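Local coordinates for DUF5625 domain-containing protein (Sulfurospirillum deleyianum, PDB 3NKG) that is of unknown function but probably adopts a galactose-binding-domain-like beta-sandwich fold, at residues L58-Y63 and E89-D94. Numbering follows the deposited sequence.
Sequences LGFNSY and ETYDCD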
# COMPACT_ATOMS: atom_id res chain seq x y z
N LEU A 58 5.74 8.77 -0.74
CA LEU A 58 5.37 7.74 -1.73
C LEU A 58 6.37 7.60 -2.89
O LEU A 58 6.64 6.49 -3.35
CB LEU A 58 3.98 8.04 -2.31
CG LEU A 58 2.79 7.85 -1.35
CD1 LEU A 58 1.45 8.26 -1.98
CD2 LEU A 58 2.76 6.39 -0.90
N GLY A 59 6.91 8.72 -3.36
CA GLY A 59 7.75 8.71 -4.55
C GLY A 59 6.96 9.09 -5.81
O GLY A 59 5.76 9.35 -5.73
N PHE A 60 7.64 9.10 -6.95
CA PHE A 60 7.06 9.49 -8.24
C PHE A 60 7.02 8.37 -9.29
O PHE A 60 6.22 8.42 -10.21
CB PHE A 60 7.86 10.68 -8.80
CG PHE A 60 7.61 11.95 -8.05
CD1 PHE A 60 8.16 12.14 -6.78
CD2 PHE A 60 6.84 12.96 -8.60
CE1 PHE A 60 7.93 13.31 -6.08
CE2 PHE A 60 6.61 14.15 -7.89
CZ PHE A 60 7.14 14.32 -6.63
N ASN A 61 7.93 7.41 -9.18
CA ASN A 61 7.97 6.26 -10.08
C ASN A 61 6.77 5.35 -9.83
O ASN A 61 6.27 5.27 -8.70
CB ASN A 61 9.28 5.47 -9.86
CG ASN A 61 10.51 6.23 -10.38
OD1 ASN A 61 10.37 7.09 -11.25
ND2 ASN A 61 11.69 5.94 -9.83
N SER A 62 6.32 4.65 -10.88
CA SER A 62 5.15 3.79 -10.79
C SER A 62 5.45 2.40 -11.34
O SER A 62 6.11 2.26 -12.37
CB SER A 62 3.96 4.38 -11.56
OG SER A 62 3.67 5.70 -11.15
N TYR A 63 4.91 1.39 -10.65
CA TYR A 63 5.12 -0.01 -11.00
C TYR A 63 3.78 -0.74 -11.06
O TYR A 63 2.92 -0.55 -10.20
CB TYR A 63 6.05 -0.66 -9.97
CG TYR A 63 7.42 -0.01 -9.92
CD1 TYR A 63 7.64 1.12 -9.13
CD2 TYR A 63 8.48 -0.52 -10.66
CE1 TYR A 63 8.88 1.73 -9.10
CE2 TYR A 63 9.74 0.09 -10.64
CZ TYR A 63 9.93 1.22 -9.85
OH TYR A 63 11.16 1.83 -9.78
N GLU A 89 19.12 16.92 -3.57
CA GLU A 89 19.49 16.18 -4.76
C GLU A 89 19.73 14.72 -4.50
O GLU A 89 19.97 13.97 -5.44
CB GLU A 89 20.67 16.83 -5.49
CG GLU A 89 21.55 17.70 -4.64
CD GLU A 89 22.16 18.83 -5.46
OE1 GLU A 89 21.87 18.88 -6.68
OE2 GLU A 89 22.91 19.65 -4.89
N THR A 90 19.65 14.30 -3.24
CA THR A 90 19.79 12.88 -2.94
C THR A 90 18.44 12.13 -3.04
O THR A 90 18.40 10.93 -2.81
CB THR A 90 20.43 12.61 -1.54
OG1 THR A 90 19.49 12.94 -0.51
CG2 THR A 90 21.74 13.43 -1.35
N TYR A 91 17.37 12.85 -3.37
CA TYR A 91 16.02 12.30 -3.37
C TYR A 91 15.91 11.17 -4.39
O TYR A 91 16.32 11.34 -5.54
CB TYR A 91 14.95 13.37 -3.71
CG TYR A 91 13.52 12.83 -3.67
CD1 TYR A 91 12.94 12.44 -2.46
CD2 TYR A 91 12.77 12.65 -4.84
CE1 TYR A 91 11.64 11.92 -2.40
CE2 TYR A 91 11.46 12.11 -4.80
CZ TYR A 91 10.90 11.76 -3.58
OH TYR A 91 9.62 11.25 -3.50
N ASP A 92 15.33 10.05 -3.96
CA ASP A 92 15.07 8.87 -4.80
C ASP A 92 13.59 8.82 -5.21
O ASP A 92 12.71 8.67 -4.35
CB ASP A 92 15.40 7.60 -3.98
CG ASP A 92 15.41 6.32 -4.83
OD1 ASP A 92 14.56 6.16 -5.72
OD2 ASP A 92 16.29 5.46 -4.61
N CYS A 93 13.32 8.93 -6.51
CA CYS A 93 11.92 8.91 -7.00
C CYS A 93 11.13 7.61 -6.77
O CYS A 93 9.92 7.59 -6.95
CB CYS A 93 11.84 9.36 -8.46
SG CYS A 93 12.20 11.14 -8.51
N ASP A 94 11.81 6.57 -6.32
CA ASP A 94 11.10 5.40 -5.85
C ASP A 94 10.36 5.66 -4.52
O ASP A 94 9.55 4.86 -4.12
CB ASP A 94 12.03 4.19 -5.71
CG ASP A 94 12.20 3.42 -7.03
OD1 ASP A 94 11.47 3.72 -8.01
OD2 ASP A 94 13.05 2.51 -7.08
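The F60 ring meets Y91 at its edge: Y91 OH lies in the ring plane, 3.7 Å from F60 CD1, and CE2 of the tyrosine touches the same carbon, the two side chains crossing at about a right angle. Y91 CG stands anti to the backbone N (chi1 -178°), on the side of G59 and F60. C93 SG sits obliquely to the F60 ring, 5.3 Å from its centroid, a sulfur-aromatic contact suited to a small, polarisable side chain in a buried place. W55 stacks with the F60 ring, and K124 makes a cation-pi contact with Y63. At the in-plane edge of the Y63 ring, D94 OD1 accepts a hydrogen bond from Y63 OH (2.6 Å) on its syn side. N61 ND2 donates to D94 OD1 (2.9 Å) from above the carboxylate plane, while OD1 lies close to the amide plane. Two donors thus grip one oxygen, which would probably favour charged D94. C93 O is likewise shared, by F60 N at 2.7 Å and by N61 N in a nearly straight bond (177°). G59 has positive phi (98°); a CB would jam against L58 O and collide with C93 O, so glycine suits the place. D92 OD1 accepts from D94 N, making an Asx turn. Y91 OH bonds to K56 O and N61 OD1 to V74 N. The contact joins the end of helix 49-58 and strand 62-63 to the loop before strand 98-107, with helix 76-83 packing on F60 and C93.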